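Local coordinates for putative hydrolase (Acinetobacter sp. NBRC 100985, PDB 4XUK), which probably hydrolyses organophosphate triesters and lactones, as a di-zinc enzyme of the metallo-beta-lactamase superfamily, at residues N24-S27 with P28-K32; S78-G81 with S82-S86; S86-S89 with N90-A93. The protein carries 2 engineered substitutions. One frame throughout, in Å; residues are numbered along the deposited sequence.

Interaction 1: residues N24-S27 with P28-K32; sequences NFMS and PNLFK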
# COMPACT_ATOMS: atom_id res chain seq x y z
N ASN A 24 -6.73 -12.06 -7.95
CA ASN A 24 -6.56 -12.85 -9.14
C ASN A 24 -5.22 -12.68 -9.82
O ASN A 24 -4.57 -11.71 -9.62
CB ASN A 24 -7.61 -12.59 -10.16
CG ASN A 24 -8.96 -13.07 -9.74
OD1 ASN A 24 -9.12 -13.92 -8.92
ND2 ASN A 24 -9.93 -12.50 -10.32
N PHE A 25 -4.87 -13.65 -10.66
CA PHE A 25 -3.67 -13.52 -11.49
C PHE A 25 -4.04 -13.77 -12.94
O PHE A 25 -4.07 -14.91 -13.40
CB PHE A 25 -2.58 -14.49 -11.01
CG PHE A 25 -2.07 -14.19 -9.63
CD1 PHE A 25 -2.72 -14.70 -8.52
CD2 PHE A 25 -0.95 -13.39 -9.45
CE1 PHE A 25 -2.27 -14.41 -7.24
CE2 PHE A 25 -0.49 -13.11 -8.17
CZ PHE A 25 -1.16 -13.62 -7.07
N MET A 26 -4.35 -12.70 -13.67
CA MET A 26 -4.90 -12.85 -15.01
C MET A 26 -3.83 -12.90 -16.11
O MET A 26 -2.70 -12.45 -15.91
CB MET A 26 -5.94 -11.76 -15.30
CG MET A 26 -5.42 -10.35 -15.24
SD MET A 26 -6.74 -9.10 -15.41
CE MET A 26 -5.76 -7.61 -15.17
N SER A 27 -4.19 -13.46 -17.25
CA SER A 27 -3.26 -13.54 -18.37
C SER A 27 -2.93 -12.14 -18.89
O SER A 27 -3.82 -11.33 -19.05
CB SER A 27 -3.87 -14.36 -19.51
OG SER A 27 -2.99 -14.41 -20.61
N PRO A 28 -1.65 -11.87 -19.19
CA PRO A 28 -1.32 -10.61 -19.87
C PRO A 28 -2.01 -10.51 -21.24
O PRO A 28 -2.17 -9.41 -21.77
CB PRO A 28 0.20 -10.69 -20.06
CG PRO A 28 0.53 -12.16 -19.99
CD PRO A 28 -0.46 -12.72 -18.98
N ASN A 29 -2.41 -11.65 -21.80
CA ASN A 29 -3.13 -11.65 -23.07
C ASN A 29 -4.51 -10.99 -23.00
O ASN A 29 -5.11 -10.71 -24.03
CB ASN A 29 -3.28 -13.07 -23.62
CG ASN A 29 -1.96 -13.68 -24.04
OD1 ASN A 29 -1.57 -14.75 -23.56
ND2 ASN A 29 -1.25 -13.00 -24.93
N LEU A 30 -5.02 -10.76 -21.80
CA LEU A 30 -6.33 -10.12 -21.67
C LEU A 30 -6.27 -8.64 -22.06
O LEU A 30 -7.30 -8.04 -22.37
CB LEU A 30 -6.89 -10.29 -20.25
CG LEU A 30 -7.20 -11.73 -19.83
CD1 LEU A 30 -7.70 -11.77 -18.39
CD2 LEU A 30 -8.21 -12.39 -20.76
N PHE A 31 -5.07 -8.06 -22.06
CA PHE A 31 -4.91 -6.69 -22.52
C PHE A 31 -5.01 -6.67 -24.04
O PHE A 31 -4.31 -7.42 -24.72
CB PHE A 31 -3.60 -6.09 -22.03
CG PHE A 31 -3.55 -5.89 -20.53
CD1 PHE A 31 -4.39 -4.96 -19.91
CD2 PHE A 31 -2.69 -6.63 -19.74
CE1 PHE A 31 -4.35 -4.78 -18.53
CE2 PHE A 31 -2.65 -6.45 -18.37
CZ PHE A 31 -3.48 -5.52 -17.76
N LYS A 32 -5.86 -5.82 -24.57
CA LYS A 32 -6.24 -5.85 -25.97
C LYS A 32 -5.51 -4.85 -26.83
O LYS A 32 -5.22 -3.78 -26.41
CB LYS A 32 -7.74 -5.60 -26.11
CG LYS A 32 -8.65 -6.77 -25.80
CD LYS A 32 -9.69 -6.98 -26.89
CE LYS A 32 -10.71 -5.87 -26.99
NZ LYS A 32 -10.59 -5.06 -28.22

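Interaction 2: residues S78-G81 with S82-S86; sequences SCFG and SHLGS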
# COMPACT_ATOMS: atom_id res chain seq x y z
N SER A 78 -18.94 -17.06 -3.58
CA SER A 78 -18.50 -18.32 -4.16
C SER A 78 -18.67 -18.45 -5.68
O SER A 78 -18.53 -19.49 -6.19
CB SER A 78 -19.27 -19.49 -3.57
OG SER A 78 -19.27 -19.53 -2.20
N CYS A 79 -18.99 -17.37 -6.37
CA CYS A 79 -19.35 -17.42 -7.78
C CYS A 79 -18.14 -17.67 -8.69
O CYS A 79 -18.32 -18.06 -9.86
CB CYS A 79 -20.05 -16.12 -8.20
SG CYS A 79 -21.76 -15.96 -7.61
N PHE A 80 -16.93 -17.46 -8.18
CA PHE A 80 -15.72 -17.59 -9.00
C PHE A 80 -14.70 -18.50 -8.35
O PHE A 80 -13.51 -18.43 -8.66
CB PHE A 80 -15.07 -16.23 -9.27
CG PHE A 80 -15.68 -15.48 -10.42
CD1 PHE A 80 -16.24 -16.16 -11.49
CD2 PHE A 80 -15.70 -14.09 -10.43
CE1 PHE A 80 -16.80 -15.47 -12.56
CE2 PHE A 80 -16.25 -13.40 -11.50
CZ PHE A 80 -16.81 -14.09 -12.56
N GLY A 81 -15.14 -19.34 -7.43
CA GLY A 81 -14.20 -20.25 -6.81
C GLY A 81 -13.59 -19.79 -5.50
O GLY A 81 -13.64 -18.61 -5.12
N SER A 82 -12.96 -20.76 -4.84
CA SER A 82 -12.55 -20.70 -3.45
C SER A 82 -11.64 -19.53 -3.04
O SER A 82 -11.61 -19.15 -1.86
CB SER A 82 -11.88 -22.03 -3.09
OG SER A 82 -11.85 -22.25 -1.69
N HIS A 83 -10.88 -18.97 -3.99
CA HIS A 83 -9.88 -17.97 -3.60
C HIS A 83 -10.45 -16.56 -3.36
O HIS A 83 -9.77 -15.71 -2.78
CB HIS A 83 -8.70 -17.92 -4.59
CG HIS A 83 -9.07 -17.48 -5.97
ND1 HIS A 83 -10.06 -18.10 -6.71
CD2 HIS A 83 -8.60 -16.47 -6.74
CE1 HIS A 83 -10.17 -17.49 -7.88
NE2 HIS A 83 -9.30 -16.50 -7.92
N LEU A 84 -11.68 -16.31 -3.80
CA LEU A 84 -12.33 -15.02 -3.55
C LEU A 84 -13.41 -15.17 -2.48
O LEU A 84 -13.55 -16.25 -1.89
CB LEU A 84 -12.91 -14.46 -4.84
CG LEU A 84 -11.95 -14.43 -6.03
CD1 LEU A 84 -12.66 -13.98 -7.32
CD2 LEU A 84 -10.74 -13.54 -5.75
N GLY A 85 -14.17 -14.10 -2.22
CA GLY A 85 -15.27 -14.18 -1.28
C GLY A 85 -14.96 -13.67 0.13
O GLY A 85 -15.77 -13.85 1.05
N SER A 86 -13.79 -13.04 0.30
CA SER A 86 -13.38 -12.58 1.63
C SER A 86 -14.05 -11.30 2.13
O SER A 86 -13.84 -10.90 3.27
CB SER A 86 -11.85 -12.39 1.68
OG SER A 86 -11.18 -13.63 1.67

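Interaction 3: residues S86-S89 with N90-A93; sequences SVLS and NLKA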
# COMPACT_ATOMS: atom_id res chain seq x y z
N SER A 86 -13.79 -13.04 0.30
CA SER A 86 -13.38 -12.58 1.63
C SER A 86 -14.05 -11.30 2.13
O SER A 86 -13.84 -10.90 3.27
CB SER A 86 -11.85 -12.39 1.68
OG SER A 86 -11.18 -13.63 1.67
N VAL A 87 -14.85 -10.64 1.28
CA VAL A 87 -15.41 -9.33 1.65
C VAL A 87 -16.13 -9.34 2.99
O VAL A 87 -15.89 -8.48 3.83
CB VAL A 87 -16.33 -8.74 0.55
CG1 VAL A 87 -17.27 -7.68 1.14
CG2 VAL A 87 -15.49 -8.12 -0.56
N LEU A 88 -17.00 -10.32 3.20
CA LEU A 88 -17.80 -10.34 4.44
C LEU A 88 -16.93 -10.60 5.67
O LEU A 88 -17.14 -10.00 6.73
CB LEU A 88 -18.95 -11.35 4.37
CG LEU A 88 -19.91 -11.39 5.56
CD1 LEU A 88 -20.45 -10.00 5.90
CD2 LEU A 88 -21.07 -12.37 5.30
N SER A 89 -15.96 -11.50 5.52
CA SER A 89 -15.07 -11.82 6.63
C SER A 89 -14.27 -10.61 7.05
O SER A 89 -14.06 -10.39 8.23
CB SER A 89 -14.12 -12.96 6.25
OG SER A 89 -13.14 -13.07 7.26
N ASN A 90 -13.84 -9.80 6.07
CA ASN A 90 -13.08 -8.59 6.38
C ASN A 90 -13.96 -7.45 6.92
O ASN A 90 -13.50 -6.63 7.71
CB ASN A 90 -12.25 -8.15 5.17
CG ASN A 90 -11.03 -9.04 4.94
OD1 ASN A 90 -10.34 -9.42 5.89
ND2 ASN A 90 -10.76 -9.38 3.67
N LEU A 91 -15.22 -7.41 6.49
CA LEU A 91 -16.18 -6.47 7.07
C LEU A 91 -16.30 -6.71 8.58
O LEU A 91 -16.24 -5.76 9.39
CB LEU A 91 -17.54 -6.62 6.39
CG LEU A 91 -18.67 -5.66 6.75
CD1 LEU A 91 -19.57 -5.46 5.54
CD2 LEU A 91 -19.48 -6.22 7.91
N LYS A 92 -16.44 -7.98 8.95
CA LYS A 92 -16.54 -8.36 10.36
C LYS A 92 -15.22 -8.13 11.10
O LYS A 92 -15.20 -7.70 12.25
CB LYS A 92 -16.99 -9.82 10.49
CG LYS A 92 -18.43 -10.05 9.98
CD LYS A 92 -18.72 -11.54 9.75
CE LYS A 92 -20.15 -11.74 9.26
NZ LYS A 92 -20.50 -13.17 8.97
N ALA A 93 -14.11 -8.38 10.42
CA ALA A 93 -12.80 -8.17 11.04
C ALA A 93 -12.56 -6.69 11.31
O ALA A 93 -11.88 -6.32 12.27
CB ALA A 93 -11.70 -8.75 10.16
O HOH W 1 -10.81 -11.42 7.54

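Interaction 1: residues N24-S27 with P28-K32
Ser-27 offers both its backbone and its side-chain oxygen to the turn that follows it, a worked example of how a strand can be brought to an abrupt end. The backbone N of Leu-30 donates to Ser-27 O at 3.1 Å, nearly straight at the hydrogen (166°) although the donor stands above the carbonyl plane, well away from a lone-pair direction. The backbone N of Asn-29 reaches Ser-27 OG, also at 3.1 Å, over a more bent path. That second bond depends on the rotation of the serine: with OG anti to the backbone N (chi1 179°), the hydroxyl lies beside the carbonyl carbon and swings over the start of the turn, 3.5 Å from Pro-28 CD. One step later Phe-31 N bonds to Pro-28 O at 3.2 Å, and the 3-10 winding continues.

Outside this polar centre, the Leu-30 branch ending in CD1 comes back against the strand and lies 3.6 Å from Met-26 CB, the two side chains crossing obliquely. Met-26 itself is extended beyond CG and carries its methyl to the ring of Phe-31, where CE sits 4.0 Å from CZ and the side chains meet at about a right angle. Elsewhere, Pro-28 O accepts from Gln-36 NE2, Met-26 pairs through its backbone with Val-54, and Leu-30 does so with Glu-235. An ST turn at Ser-27 thus leads into a 3-10 turn, closing strand 14-26 and steering the chain toward helix 36-45, with the side chain of Met-26 about 9 Å from a bound zinc ion.

Interaction 2: residues S78-G81 with S82-S86
Leu-84 N donates to Gly-81 O at 3.3 Å, a long but straight bond (168° at the hydrogen) that closes a type I turn over Ser-82 and His-83. Gly-81 joins this turn to the preceding one, also type I, which runs from Ser-78. Gly-81 has a positive phi of 94°, one that glycine adopts readily, since a beta carbon would press against the carbonyl oxygen of Phe-80.

Side chains close in on the same bend. The imidazole of His-83 is folded back over the turn because its CG falls between the backbone N and the carbonyl carbon. In that pose the ring edge turns to the preceding turn, with CE1 3.6 Å from Phe-80 O, while one face is covered by Leu-84 CG, which stands 3.8 Å above the ring centre. The far nitrogen of the ring finds its partner on strand 14-26: His-83 NE2 is hydrogen-bonded to Asn-24 OD1, which probably fixes the rotation of the imidazole. Leu-84 extends CD1 to Phe-80 CB, 3.8 Å away, and this methyl also approaches the phenyl ring at its edge, near the ring plane.

The whole stretch is the loop between strand 69-72 and helix 87-93. Cys-79 ties it by a disulfide to Cys-115, just past helix 111-114, and Phe-80 lies on Pro-111 and the zinc ligand Asp-112 of that helix. Toward strand 14-26, Gly-85 N donates to Asp-21 OD2, and Leu-84 packs on Asp-21 and Asn-24 of the strand.

Interaction 3: residues S86-S89 with N90-A93
Ser-86 and Asn-90 form the first of four consecutive backbone bonds, each from an amide to the carbonyl four residues earlier. Asn-90 N reaches Ser-86 O at 3.0 Å, and the next is Leu-91 N to Val-87 O at 2.9 Å. Lys-92 N to Leu-88 O and Ala-93 N to Ser-89 O complete the set, an example of alpha-helical pairing in a helix of barely two turns.

Side-chain polar contacts gather at Asn-90. A water donates to its OD1 at 2.6 Å and also bonds Ser-89 OG at 2.9 Å, linking neighbouring side chains. The same OD1 accepts from Gly-5 N, while Asn-90 ND2 gives to Leu-20 O, so both ends of this buried amide are satisfied and its plane is probably fixed.

Van der Waals contact joins Leu-88 to the exposed Lys-92. The outer end of the extended Lys-92 chain lies alongside Leu-88, with CE 3.7 Å from Leu-88 CG. Leu-88 holds its branch there with CG anti to the backbone N (chi1 -176°). The one apolar pair, Leu-88 CD1 with Leu-91 CD2 at 4.4 Å, is looser.

Val-87 and Leu-91 pack inward on Leu-19 of strand 14-26, and on Ala-60 and Leu-62 of strand 54-64. Short helix 87-93 is thereby laid against the sheet as the connecting helix of a beta-alpha-beta unit, between strands 69-72 and 103-105 of the metallo-beta-lactamase fold.

All three contacts are local, yet their chemistry follows their place in the fold. Interaction 1 and interaction 3 are partly buried, the one at a strand end and the other in a helix against the same sheet, whereas interaction 2 is a surface loop. Backbone pairing passes from i+3 turns in interactions 1 and 2 to i+4 bonds in interaction 3. Strand 14-26 is common ground: Asn-24 of interaction 1 meets His-83 of interaction 2, and Asp-21 binds both the end of that loop and Val-87 of the helix. Interactions 2 and 3 share Ser-86, while interactions 1 and 3 stay about 10 Å apart at their nearest atoms.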